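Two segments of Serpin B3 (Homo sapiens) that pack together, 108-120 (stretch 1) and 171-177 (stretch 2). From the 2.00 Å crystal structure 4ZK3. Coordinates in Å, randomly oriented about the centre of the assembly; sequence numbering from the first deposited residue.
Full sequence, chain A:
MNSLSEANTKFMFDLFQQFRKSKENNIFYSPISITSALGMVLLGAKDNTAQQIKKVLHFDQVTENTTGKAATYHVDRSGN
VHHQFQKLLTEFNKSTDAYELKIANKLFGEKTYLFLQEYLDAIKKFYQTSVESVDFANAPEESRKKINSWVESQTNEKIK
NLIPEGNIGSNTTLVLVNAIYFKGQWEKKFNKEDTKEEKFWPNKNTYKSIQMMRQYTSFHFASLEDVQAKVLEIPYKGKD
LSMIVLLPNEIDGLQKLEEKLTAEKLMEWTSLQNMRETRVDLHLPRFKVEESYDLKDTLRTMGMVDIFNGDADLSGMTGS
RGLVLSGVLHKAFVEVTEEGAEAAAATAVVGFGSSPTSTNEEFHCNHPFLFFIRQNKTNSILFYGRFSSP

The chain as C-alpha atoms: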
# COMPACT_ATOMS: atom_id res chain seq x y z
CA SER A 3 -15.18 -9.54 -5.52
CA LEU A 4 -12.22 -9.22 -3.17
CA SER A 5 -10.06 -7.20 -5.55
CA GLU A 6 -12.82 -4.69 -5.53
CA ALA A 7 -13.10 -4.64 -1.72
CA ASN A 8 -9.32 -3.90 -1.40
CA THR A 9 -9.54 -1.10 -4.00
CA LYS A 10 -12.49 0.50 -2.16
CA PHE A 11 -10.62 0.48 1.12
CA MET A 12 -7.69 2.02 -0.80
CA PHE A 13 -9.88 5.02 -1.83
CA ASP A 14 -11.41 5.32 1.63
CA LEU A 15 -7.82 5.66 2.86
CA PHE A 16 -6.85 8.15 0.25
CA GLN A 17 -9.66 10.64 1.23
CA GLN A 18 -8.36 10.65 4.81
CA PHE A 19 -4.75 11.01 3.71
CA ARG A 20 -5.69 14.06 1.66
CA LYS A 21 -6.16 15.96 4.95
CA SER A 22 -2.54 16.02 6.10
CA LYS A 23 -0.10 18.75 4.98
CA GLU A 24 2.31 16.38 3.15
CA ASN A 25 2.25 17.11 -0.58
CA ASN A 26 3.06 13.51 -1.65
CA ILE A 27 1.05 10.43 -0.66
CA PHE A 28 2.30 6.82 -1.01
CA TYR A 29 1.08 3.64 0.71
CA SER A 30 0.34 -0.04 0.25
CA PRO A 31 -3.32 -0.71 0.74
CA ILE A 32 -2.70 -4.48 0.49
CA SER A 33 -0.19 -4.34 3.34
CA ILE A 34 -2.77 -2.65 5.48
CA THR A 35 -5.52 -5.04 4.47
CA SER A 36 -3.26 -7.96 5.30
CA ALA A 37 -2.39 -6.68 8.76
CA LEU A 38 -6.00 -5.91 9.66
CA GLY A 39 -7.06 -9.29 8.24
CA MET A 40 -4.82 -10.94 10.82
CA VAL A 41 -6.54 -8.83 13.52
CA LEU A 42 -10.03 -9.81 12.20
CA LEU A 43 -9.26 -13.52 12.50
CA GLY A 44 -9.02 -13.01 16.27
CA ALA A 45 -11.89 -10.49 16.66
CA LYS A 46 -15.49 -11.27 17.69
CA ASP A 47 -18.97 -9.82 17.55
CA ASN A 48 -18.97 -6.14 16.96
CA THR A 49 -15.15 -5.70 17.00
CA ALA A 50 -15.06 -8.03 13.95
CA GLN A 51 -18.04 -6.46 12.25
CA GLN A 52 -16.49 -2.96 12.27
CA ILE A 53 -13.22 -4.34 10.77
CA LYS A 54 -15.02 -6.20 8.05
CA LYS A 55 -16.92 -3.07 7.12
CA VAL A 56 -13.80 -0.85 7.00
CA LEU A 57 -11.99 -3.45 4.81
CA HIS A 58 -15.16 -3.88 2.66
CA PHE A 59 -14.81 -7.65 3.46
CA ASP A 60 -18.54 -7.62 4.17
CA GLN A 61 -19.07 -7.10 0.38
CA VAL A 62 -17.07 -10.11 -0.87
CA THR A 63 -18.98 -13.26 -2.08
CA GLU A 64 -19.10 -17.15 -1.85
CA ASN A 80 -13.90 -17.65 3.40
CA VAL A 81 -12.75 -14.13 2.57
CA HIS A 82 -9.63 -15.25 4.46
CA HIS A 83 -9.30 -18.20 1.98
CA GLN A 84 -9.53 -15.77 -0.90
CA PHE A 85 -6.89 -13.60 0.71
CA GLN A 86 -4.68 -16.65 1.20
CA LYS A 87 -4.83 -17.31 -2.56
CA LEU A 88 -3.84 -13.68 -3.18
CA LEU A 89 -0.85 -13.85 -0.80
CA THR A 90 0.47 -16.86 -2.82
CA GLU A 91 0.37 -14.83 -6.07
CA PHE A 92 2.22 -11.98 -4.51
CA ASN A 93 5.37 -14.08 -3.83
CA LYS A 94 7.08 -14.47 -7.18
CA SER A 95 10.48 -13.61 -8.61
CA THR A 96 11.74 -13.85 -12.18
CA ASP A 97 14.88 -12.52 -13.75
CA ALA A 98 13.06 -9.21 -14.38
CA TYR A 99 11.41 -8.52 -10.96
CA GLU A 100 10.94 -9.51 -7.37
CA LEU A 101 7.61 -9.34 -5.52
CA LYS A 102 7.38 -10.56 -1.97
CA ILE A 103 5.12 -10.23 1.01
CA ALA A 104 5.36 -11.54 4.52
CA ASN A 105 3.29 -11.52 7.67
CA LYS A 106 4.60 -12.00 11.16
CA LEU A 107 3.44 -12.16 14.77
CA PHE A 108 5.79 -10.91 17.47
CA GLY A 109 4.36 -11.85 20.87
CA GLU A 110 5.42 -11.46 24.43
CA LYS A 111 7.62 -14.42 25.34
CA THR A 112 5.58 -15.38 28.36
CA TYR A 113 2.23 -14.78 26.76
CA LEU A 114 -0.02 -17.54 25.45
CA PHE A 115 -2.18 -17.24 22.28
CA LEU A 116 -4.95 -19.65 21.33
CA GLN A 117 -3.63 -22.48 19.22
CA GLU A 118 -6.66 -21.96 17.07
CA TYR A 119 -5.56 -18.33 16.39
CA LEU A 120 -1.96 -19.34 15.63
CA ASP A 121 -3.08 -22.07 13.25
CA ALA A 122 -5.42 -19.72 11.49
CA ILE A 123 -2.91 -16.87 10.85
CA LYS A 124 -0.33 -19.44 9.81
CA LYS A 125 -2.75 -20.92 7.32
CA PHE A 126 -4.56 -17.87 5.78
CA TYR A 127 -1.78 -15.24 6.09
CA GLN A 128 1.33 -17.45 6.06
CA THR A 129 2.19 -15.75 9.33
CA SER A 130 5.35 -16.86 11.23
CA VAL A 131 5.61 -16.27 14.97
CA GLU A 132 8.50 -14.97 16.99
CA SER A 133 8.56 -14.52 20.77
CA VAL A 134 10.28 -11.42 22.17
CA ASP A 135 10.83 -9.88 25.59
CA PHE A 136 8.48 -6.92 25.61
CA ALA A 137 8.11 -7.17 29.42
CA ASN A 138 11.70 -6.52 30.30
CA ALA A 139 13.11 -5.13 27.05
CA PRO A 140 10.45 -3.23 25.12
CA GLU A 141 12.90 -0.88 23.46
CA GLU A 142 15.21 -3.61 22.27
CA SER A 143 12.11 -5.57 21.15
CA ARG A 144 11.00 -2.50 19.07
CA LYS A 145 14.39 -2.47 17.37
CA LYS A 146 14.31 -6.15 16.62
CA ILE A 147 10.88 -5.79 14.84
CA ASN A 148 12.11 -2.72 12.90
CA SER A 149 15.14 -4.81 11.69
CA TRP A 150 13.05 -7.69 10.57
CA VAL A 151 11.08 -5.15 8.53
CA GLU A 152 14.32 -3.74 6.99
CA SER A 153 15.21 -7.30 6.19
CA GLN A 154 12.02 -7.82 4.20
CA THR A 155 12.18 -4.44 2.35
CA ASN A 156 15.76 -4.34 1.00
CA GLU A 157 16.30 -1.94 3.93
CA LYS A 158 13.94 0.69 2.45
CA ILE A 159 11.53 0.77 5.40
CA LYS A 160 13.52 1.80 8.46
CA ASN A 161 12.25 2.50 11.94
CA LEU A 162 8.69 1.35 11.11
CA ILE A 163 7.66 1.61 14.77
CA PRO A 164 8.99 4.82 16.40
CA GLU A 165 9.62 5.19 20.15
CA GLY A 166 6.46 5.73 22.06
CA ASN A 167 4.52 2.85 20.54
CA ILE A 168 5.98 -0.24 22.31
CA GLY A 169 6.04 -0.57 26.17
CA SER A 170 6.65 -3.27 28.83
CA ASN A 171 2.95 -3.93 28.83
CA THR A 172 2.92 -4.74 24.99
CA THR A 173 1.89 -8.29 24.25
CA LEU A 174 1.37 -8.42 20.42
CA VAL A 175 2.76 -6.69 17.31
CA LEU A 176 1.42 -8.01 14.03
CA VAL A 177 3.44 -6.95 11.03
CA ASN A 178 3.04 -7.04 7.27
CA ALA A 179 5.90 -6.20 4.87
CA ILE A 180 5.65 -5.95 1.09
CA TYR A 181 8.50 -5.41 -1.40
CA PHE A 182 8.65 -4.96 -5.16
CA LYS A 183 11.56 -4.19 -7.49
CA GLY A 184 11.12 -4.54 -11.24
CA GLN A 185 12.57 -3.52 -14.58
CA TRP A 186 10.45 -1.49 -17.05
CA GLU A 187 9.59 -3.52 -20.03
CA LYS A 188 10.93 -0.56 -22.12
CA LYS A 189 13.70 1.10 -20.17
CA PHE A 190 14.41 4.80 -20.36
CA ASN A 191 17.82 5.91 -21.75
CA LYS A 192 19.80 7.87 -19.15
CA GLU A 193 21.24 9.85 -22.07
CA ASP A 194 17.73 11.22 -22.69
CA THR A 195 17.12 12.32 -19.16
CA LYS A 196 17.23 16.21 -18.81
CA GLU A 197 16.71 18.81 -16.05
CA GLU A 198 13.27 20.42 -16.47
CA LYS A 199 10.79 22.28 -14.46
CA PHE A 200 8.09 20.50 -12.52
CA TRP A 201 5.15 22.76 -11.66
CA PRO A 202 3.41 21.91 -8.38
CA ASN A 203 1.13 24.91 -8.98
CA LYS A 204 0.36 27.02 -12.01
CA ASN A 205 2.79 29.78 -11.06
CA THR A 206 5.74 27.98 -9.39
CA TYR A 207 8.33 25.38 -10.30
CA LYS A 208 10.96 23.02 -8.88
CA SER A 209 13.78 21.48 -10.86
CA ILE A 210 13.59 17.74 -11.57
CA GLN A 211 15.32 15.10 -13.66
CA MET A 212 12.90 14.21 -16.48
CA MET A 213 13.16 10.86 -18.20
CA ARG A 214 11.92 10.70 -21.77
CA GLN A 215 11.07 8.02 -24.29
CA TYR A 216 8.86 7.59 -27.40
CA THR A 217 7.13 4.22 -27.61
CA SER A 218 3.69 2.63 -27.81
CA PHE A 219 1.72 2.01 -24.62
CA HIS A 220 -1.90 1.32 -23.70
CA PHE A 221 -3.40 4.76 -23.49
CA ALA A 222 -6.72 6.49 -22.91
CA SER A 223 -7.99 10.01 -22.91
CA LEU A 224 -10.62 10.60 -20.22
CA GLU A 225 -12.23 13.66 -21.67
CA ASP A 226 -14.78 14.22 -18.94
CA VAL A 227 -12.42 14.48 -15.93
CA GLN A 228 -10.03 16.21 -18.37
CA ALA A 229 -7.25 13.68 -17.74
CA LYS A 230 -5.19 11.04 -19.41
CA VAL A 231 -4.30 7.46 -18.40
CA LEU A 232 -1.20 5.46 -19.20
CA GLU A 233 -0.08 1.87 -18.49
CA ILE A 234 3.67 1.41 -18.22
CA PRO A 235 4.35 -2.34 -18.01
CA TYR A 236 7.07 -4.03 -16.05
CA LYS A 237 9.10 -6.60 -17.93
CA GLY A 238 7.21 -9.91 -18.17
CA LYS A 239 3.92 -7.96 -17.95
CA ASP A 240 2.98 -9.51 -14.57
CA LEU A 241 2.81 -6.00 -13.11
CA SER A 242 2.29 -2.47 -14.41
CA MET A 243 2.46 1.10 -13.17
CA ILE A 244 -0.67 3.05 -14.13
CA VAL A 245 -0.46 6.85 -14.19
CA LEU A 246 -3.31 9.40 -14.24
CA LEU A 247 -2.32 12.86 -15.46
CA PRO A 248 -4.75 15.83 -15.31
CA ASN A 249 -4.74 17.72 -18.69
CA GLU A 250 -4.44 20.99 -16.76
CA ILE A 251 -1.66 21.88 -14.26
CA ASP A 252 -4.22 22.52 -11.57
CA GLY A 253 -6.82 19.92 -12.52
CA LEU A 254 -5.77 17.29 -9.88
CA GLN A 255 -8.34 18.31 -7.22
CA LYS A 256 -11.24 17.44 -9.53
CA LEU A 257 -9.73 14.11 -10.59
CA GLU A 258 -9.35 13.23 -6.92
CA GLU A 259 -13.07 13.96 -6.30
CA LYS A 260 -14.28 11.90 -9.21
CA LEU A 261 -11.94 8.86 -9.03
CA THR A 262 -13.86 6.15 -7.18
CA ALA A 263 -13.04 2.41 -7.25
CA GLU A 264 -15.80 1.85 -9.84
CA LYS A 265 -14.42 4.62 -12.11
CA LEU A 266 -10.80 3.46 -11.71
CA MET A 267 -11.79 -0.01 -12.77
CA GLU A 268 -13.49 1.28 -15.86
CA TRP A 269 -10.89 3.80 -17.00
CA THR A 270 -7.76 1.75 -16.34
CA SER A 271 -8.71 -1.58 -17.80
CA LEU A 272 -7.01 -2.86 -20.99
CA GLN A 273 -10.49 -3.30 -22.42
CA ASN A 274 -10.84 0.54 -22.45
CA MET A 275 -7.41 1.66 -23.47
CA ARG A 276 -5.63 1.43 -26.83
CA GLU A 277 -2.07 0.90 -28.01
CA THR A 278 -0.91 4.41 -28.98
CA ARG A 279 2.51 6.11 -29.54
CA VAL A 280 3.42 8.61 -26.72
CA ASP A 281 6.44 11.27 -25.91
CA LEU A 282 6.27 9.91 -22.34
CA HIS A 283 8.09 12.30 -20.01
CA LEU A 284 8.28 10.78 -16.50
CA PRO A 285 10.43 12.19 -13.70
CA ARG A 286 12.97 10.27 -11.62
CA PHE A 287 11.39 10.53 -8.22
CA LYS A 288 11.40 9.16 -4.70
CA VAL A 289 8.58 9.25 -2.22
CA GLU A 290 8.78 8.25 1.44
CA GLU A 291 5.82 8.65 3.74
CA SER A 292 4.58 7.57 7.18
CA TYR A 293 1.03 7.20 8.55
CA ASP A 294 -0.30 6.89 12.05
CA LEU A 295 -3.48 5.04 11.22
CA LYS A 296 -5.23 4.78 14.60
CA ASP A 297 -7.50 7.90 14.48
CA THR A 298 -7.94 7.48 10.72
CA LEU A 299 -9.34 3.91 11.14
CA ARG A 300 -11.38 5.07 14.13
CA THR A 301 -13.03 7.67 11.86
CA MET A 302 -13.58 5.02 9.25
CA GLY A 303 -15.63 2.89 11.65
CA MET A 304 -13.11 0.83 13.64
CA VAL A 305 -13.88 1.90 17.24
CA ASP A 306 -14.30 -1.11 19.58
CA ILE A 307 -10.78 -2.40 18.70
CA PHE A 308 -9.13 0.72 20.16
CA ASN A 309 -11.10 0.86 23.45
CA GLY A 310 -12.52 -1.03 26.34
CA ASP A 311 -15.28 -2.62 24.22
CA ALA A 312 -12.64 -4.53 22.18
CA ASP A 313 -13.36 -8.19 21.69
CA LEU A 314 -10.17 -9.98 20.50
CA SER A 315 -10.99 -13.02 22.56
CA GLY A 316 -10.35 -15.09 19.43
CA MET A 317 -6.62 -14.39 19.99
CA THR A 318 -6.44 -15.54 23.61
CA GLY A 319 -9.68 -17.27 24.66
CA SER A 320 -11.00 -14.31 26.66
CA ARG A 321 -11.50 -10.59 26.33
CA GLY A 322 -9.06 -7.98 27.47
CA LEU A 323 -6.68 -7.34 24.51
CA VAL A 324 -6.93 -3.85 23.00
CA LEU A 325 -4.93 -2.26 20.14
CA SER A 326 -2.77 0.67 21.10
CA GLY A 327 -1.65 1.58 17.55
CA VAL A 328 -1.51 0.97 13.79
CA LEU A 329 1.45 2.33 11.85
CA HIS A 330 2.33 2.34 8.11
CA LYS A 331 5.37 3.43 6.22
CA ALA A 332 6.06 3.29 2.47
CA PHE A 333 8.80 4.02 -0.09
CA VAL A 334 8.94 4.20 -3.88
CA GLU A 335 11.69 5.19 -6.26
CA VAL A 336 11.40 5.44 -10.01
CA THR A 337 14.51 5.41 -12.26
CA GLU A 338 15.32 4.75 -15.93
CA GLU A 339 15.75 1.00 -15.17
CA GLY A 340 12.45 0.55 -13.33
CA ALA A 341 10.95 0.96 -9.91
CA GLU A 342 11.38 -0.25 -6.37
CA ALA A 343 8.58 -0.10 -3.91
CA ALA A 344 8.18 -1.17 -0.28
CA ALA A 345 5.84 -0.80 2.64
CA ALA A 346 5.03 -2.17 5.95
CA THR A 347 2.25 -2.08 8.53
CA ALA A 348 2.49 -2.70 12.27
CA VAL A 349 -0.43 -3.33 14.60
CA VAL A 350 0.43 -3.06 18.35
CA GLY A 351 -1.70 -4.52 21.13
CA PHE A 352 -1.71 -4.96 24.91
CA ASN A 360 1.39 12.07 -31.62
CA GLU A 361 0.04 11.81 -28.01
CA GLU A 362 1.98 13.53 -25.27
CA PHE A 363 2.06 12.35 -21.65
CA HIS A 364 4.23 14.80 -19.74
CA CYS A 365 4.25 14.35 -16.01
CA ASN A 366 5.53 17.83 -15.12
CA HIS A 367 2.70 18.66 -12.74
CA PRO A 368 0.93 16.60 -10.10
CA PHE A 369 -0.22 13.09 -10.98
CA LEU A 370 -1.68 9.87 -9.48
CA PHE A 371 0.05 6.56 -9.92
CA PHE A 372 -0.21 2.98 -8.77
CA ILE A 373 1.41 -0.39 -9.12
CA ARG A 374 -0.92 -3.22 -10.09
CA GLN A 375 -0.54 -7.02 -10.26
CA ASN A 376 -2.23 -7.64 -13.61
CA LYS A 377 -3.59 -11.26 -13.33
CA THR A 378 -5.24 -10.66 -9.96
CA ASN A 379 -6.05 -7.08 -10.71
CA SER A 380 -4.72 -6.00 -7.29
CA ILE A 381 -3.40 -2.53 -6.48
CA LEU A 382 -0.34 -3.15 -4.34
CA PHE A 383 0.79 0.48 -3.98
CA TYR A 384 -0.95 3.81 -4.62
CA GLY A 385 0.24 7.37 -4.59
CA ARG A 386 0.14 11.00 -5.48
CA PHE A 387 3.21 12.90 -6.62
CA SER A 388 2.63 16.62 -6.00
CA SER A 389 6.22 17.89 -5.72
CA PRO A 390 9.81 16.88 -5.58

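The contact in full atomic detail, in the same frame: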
# COMPACT_ATOMS: atom_id res chain seq x y z
N PHE A 108 4.81 -11.03 16.41
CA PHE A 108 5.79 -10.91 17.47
C PHE A 108 4.95 -10.85 18.77
O PHE A 108 4.19 -9.92 19.00
CB PHE A 108 6.64 -9.65 17.36
CG PHE A 108 7.58 -9.62 16.17
CD1 PHE A 108 7.16 -9.09 14.93
CD2 PHE A 108 8.87 -10.07 16.27
CE1 PHE A 108 8.01 -9.06 13.82
CE2 PHE A 108 9.74 -10.00 15.17
CZ PHE A 108 9.30 -9.49 13.96
N GLY A 109 5.08 -11.87 19.61
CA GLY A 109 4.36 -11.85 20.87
C GLY A 109 5.25 -11.87 22.07
O GLY A 109 6.35 -12.39 22.02
N GLU A 110 4.73 -11.35 23.17
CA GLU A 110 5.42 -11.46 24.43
C GLU A 110 5.74 -12.92 24.74
O GLU A 110 4.91 -13.83 24.58
CB GLU A 110 4.64 -10.76 25.53
CG GLU A 110 5.04 -11.19 26.93
CD GLU A 110 6.48 -10.89 27.31
OE1 GLU A 110 7.07 -9.91 26.80
OE2 GLU A 110 7.01 -11.66 28.11
N LYS A 111 7.00 -13.13 25.13
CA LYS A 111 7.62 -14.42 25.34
C LYS A 111 6.83 -15.31 26.33
O LYS A 111 6.65 -16.53 26.14
CB LYS A 111 9.02 -14.15 25.92
CG LYS A 111 10.11 -15.14 25.55
CD LYS A 111 11.47 -14.66 26.09
CE LYS A 111 11.32 -14.04 27.48
NZ LYS A 111 12.53 -14.16 28.34
N THR A 112 6.33 -14.67 27.36
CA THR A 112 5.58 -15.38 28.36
C THR A 112 4.08 -15.45 28.11
O THR A 112 3.35 -15.98 28.93
CB THR A 112 5.81 -14.74 29.74
OG1 THR A 112 5.38 -13.38 29.75
CG2 THR A 112 7.29 -14.82 30.10
N TYR A 113 3.64 -15.00 26.95
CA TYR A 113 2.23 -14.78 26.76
C TYR A 113 1.67 -15.85 25.87
O TYR A 113 2.28 -16.20 24.89
CB TYR A 113 2.05 -13.43 26.13
CG TYR A 113 0.63 -12.93 26.14
CD1 TYR A 113 0.07 -12.41 27.29
CD2 TYR A 113 -0.14 -12.94 24.99
CE1 TYR A 113 -1.24 -11.95 27.31
CE2 TYR A 113 -1.42 -12.47 25.00
CZ TYR A 113 -1.97 -12.00 26.17
OH TYR A 113 -3.24 -11.54 26.15
N LEU A 114 0.51 -16.40 26.21
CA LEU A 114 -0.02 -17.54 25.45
C LEU A 114 -1.17 -17.11 24.55
O LEU A 114 -2.14 -16.52 25.04
CB LEU A 114 -0.49 -18.67 26.37
CG LEU A 114 0.60 -19.31 27.24
CD1 LEU A 114 0.02 -19.98 28.48
CD2 LEU A 114 1.41 -20.29 26.42
N PHE A 115 -1.07 -17.46 23.25
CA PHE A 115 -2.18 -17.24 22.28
C PHE A 115 -2.93 -18.53 22.09
O PHE A 115 -2.39 -19.59 22.33
CB PHE A 115 -1.66 -16.73 20.91
CG PHE A 115 -1.03 -15.38 21.00
CD1 PHE A 115 -1.82 -14.25 21.05
CD2 PHE A 115 0.34 -15.25 21.13
CE1 PHE A 115 -1.25 -12.99 21.19
CE2 PHE A 115 0.92 -14.00 21.32
CZ PHE A 115 0.13 -12.86 21.36
N LEU A 116 -4.17 -18.45 21.63
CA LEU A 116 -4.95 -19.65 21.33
C LEU A 116 -4.33 -20.37 20.19
O LEU A 116 -3.96 -19.73 19.19
CB LEU A 116 -6.36 -19.22 20.96
CG LEU A 116 -7.57 -19.80 21.68
CD1 LEU A 116 -7.35 -19.85 23.18
CD2 LEU A 116 -8.78 -18.96 21.29
N GLN A 117 -4.22 -21.70 20.29
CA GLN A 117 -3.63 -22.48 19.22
C GLN A 117 -4.43 -22.30 17.96
O GLN A 117 -3.90 -22.12 16.87
CB GLN A 117 -3.55 -23.94 19.58
CG GLN A 117 -2.69 -24.75 18.61
CD GLN A 117 -1.24 -24.23 18.62
OE1 GLN A 117 -0.70 -23.95 19.66
NE2 GLN A 117 -0.66 -24.08 17.47
N GLU A 118 -5.73 -22.31 18.13
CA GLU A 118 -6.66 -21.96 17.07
C GLU A 118 -6.23 -20.68 16.30
O GLU A 118 -6.22 -20.67 15.10
CB GLU A 118 -8.05 -21.72 17.68
CG GLU A 118 -9.21 -21.99 16.75
CD GLU A 118 -10.54 -21.47 17.33
OE1 GLU A 118 -10.62 -21.05 18.52
OE2 GLU A 118 -11.52 -21.45 16.56
N TYR A 119 -5.91 -19.61 17.02
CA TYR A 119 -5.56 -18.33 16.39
C TYR A 119 -4.24 -18.45 15.63
O TYR A 119 -4.17 -18.06 14.44
CB TYR A 119 -5.54 -17.19 17.42
CG TYR A 119 -5.16 -15.87 16.82
CD1 TYR A 119 -5.93 -15.31 15.81
CD2 TYR A 119 -3.96 -15.21 17.19
CE1 TYR A 119 -5.58 -14.12 15.24
CE2 TYR A 119 -3.60 -14.01 16.61
CZ TYR A 119 -4.40 -13.48 15.63
OH TYR A 119 -4.04 -12.31 15.01
N LEU A 120 -3.24 -19.04 16.28
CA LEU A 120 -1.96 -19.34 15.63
C LEU A 120 -2.08 -20.20 14.40
O LEU A 120 -1.48 -19.86 13.38
CB LEU A 120 -0.95 -19.96 16.58
CG LEU A 120 -0.67 -19.17 17.87
CD1 LEU A 120 0.24 -19.99 18.82
CD2 LEU A 120 -0.12 -17.79 17.55
N ASN A 171 4.23 -3.25 28.86
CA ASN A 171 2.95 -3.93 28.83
C ASN A 171 2.46 -4.43 27.39
O ASN A 171 1.38 -4.98 27.26
CB ASN A 171 1.93 -3.02 29.49
CG ASN A 171 1.74 -1.77 28.70
OD1 ASN A 171 2.68 -1.27 28.05
ND2 ASN A 171 0.51 -1.27 28.71
N THR A 172 3.28 -4.29 26.36
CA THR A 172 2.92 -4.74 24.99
C THR A 172 2.91 -6.23 24.94
O THR A 172 3.82 -6.85 25.43
CB THR A 172 3.90 -4.16 23.95
OG1 THR A 172 3.66 -2.76 23.87
CG2 THR A 172 3.67 -4.72 22.55
N THR A 173 1.86 -6.84 24.37
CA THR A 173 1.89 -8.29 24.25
C THR A 173 1.91 -8.86 22.81
O THR A 173 2.23 -10.03 22.64
CB THR A 173 0.75 -8.95 25.03
OG1 THR A 173 -0.49 -8.41 24.58
CG2 THR A 173 1.00 -8.75 26.54
N LEU A 174 1.58 -8.01 21.82
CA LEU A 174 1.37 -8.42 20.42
C LEU A 174 1.75 -7.26 19.47
O LEU A 174 1.30 -6.16 19.65
CB LEU A 174 -0.13 -8.76 20.26
CG LEU A 174 -0.68 -8.81 18.84
CD1 LEU A 174 -1.36 -10.12 18.48
CD2 LEU A 174 -1.66 -7.69 18.62
N VAL A 175 2.61 -7.54 18.51
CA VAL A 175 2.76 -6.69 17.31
C VAL A 175 2.62 -7.60 16.06
O VAL A 175 3.35 -8.57 15.86
CB VAL A 175 4.11 -5.98 17.26
CG1 VAL A 175 4.28 -5.15 15.97
CG2 VAL A 175 4.31 -5.10 18.51
N LEU A 176 1.61 -7.31 15.26
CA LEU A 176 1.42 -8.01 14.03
C LEU A 176 2.02 -7.12 12.95
O LEU A 176 1.78 -5.92 12.93
CB LEU A 176 -0.05 -8.21 13.79
CG LEU A 176 -0.72 -9.23 14.71
CD1 LEU A 176 -2.23 -9.07 14.70
CD2 LEU A 176 -0.41 -10.59 14.21
N VAL A 177 2.77 -7.72 12.03
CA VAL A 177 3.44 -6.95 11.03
C VAL A 177 3.27 -7.54 9.65
O VAL A 177 3.33 -8.72 9.52
CB VAL A 177 4.94 -6.80 11.40
CG1 VAL A 177 5.62 -5.92 10.38
CG2 VAL A 177 5.06 -6.15 12.76

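Stretch 2 enters the contact as loop: N171 is exposed and touches nothing in stretch 1, and T172 contributes little beyond its carbonyl, whose O lies 4.0 Å from E110 CB. T173 does far more. Its backbone O accepts a hydrogen bond from E110 N (2.9 Å), and the same oxygen sits 3.3 Å from G109 CA in a CA-H...O contact and at the edge of the F115 ring. Threonine also offers a methyl group: T173 CB and CG2 lie over one face of the Y113 ring, CB 3.9 Å from its centroid in a CH-pi contact.

From L174 the chain is strand, antiparallel to 108-110. L174 pairs with G109, and its apolar CD1 packs 3.9 Å from F115 CE1. Glycine suits this site because a CB on G109 would come within 2.7 Å of F115 CE2. V175, beta-branched and so suited to extended strand, pairs with F108 through two nearly linear hydrogen bonds, F108 N to V175 O and V175 N to F108 O, both 2.9 Å. Their buried apolar side chains share the other face of the sheet. L176 CA-to-CB points away from stretch 1, but leucine is long enough for CD1 to reach 3.7 Å from Y119 OH. V177 CG2 approaches F108 CD1 (4.2 Å). The contact buries 456 Å², both sides summed, with T173 and F108 covered most.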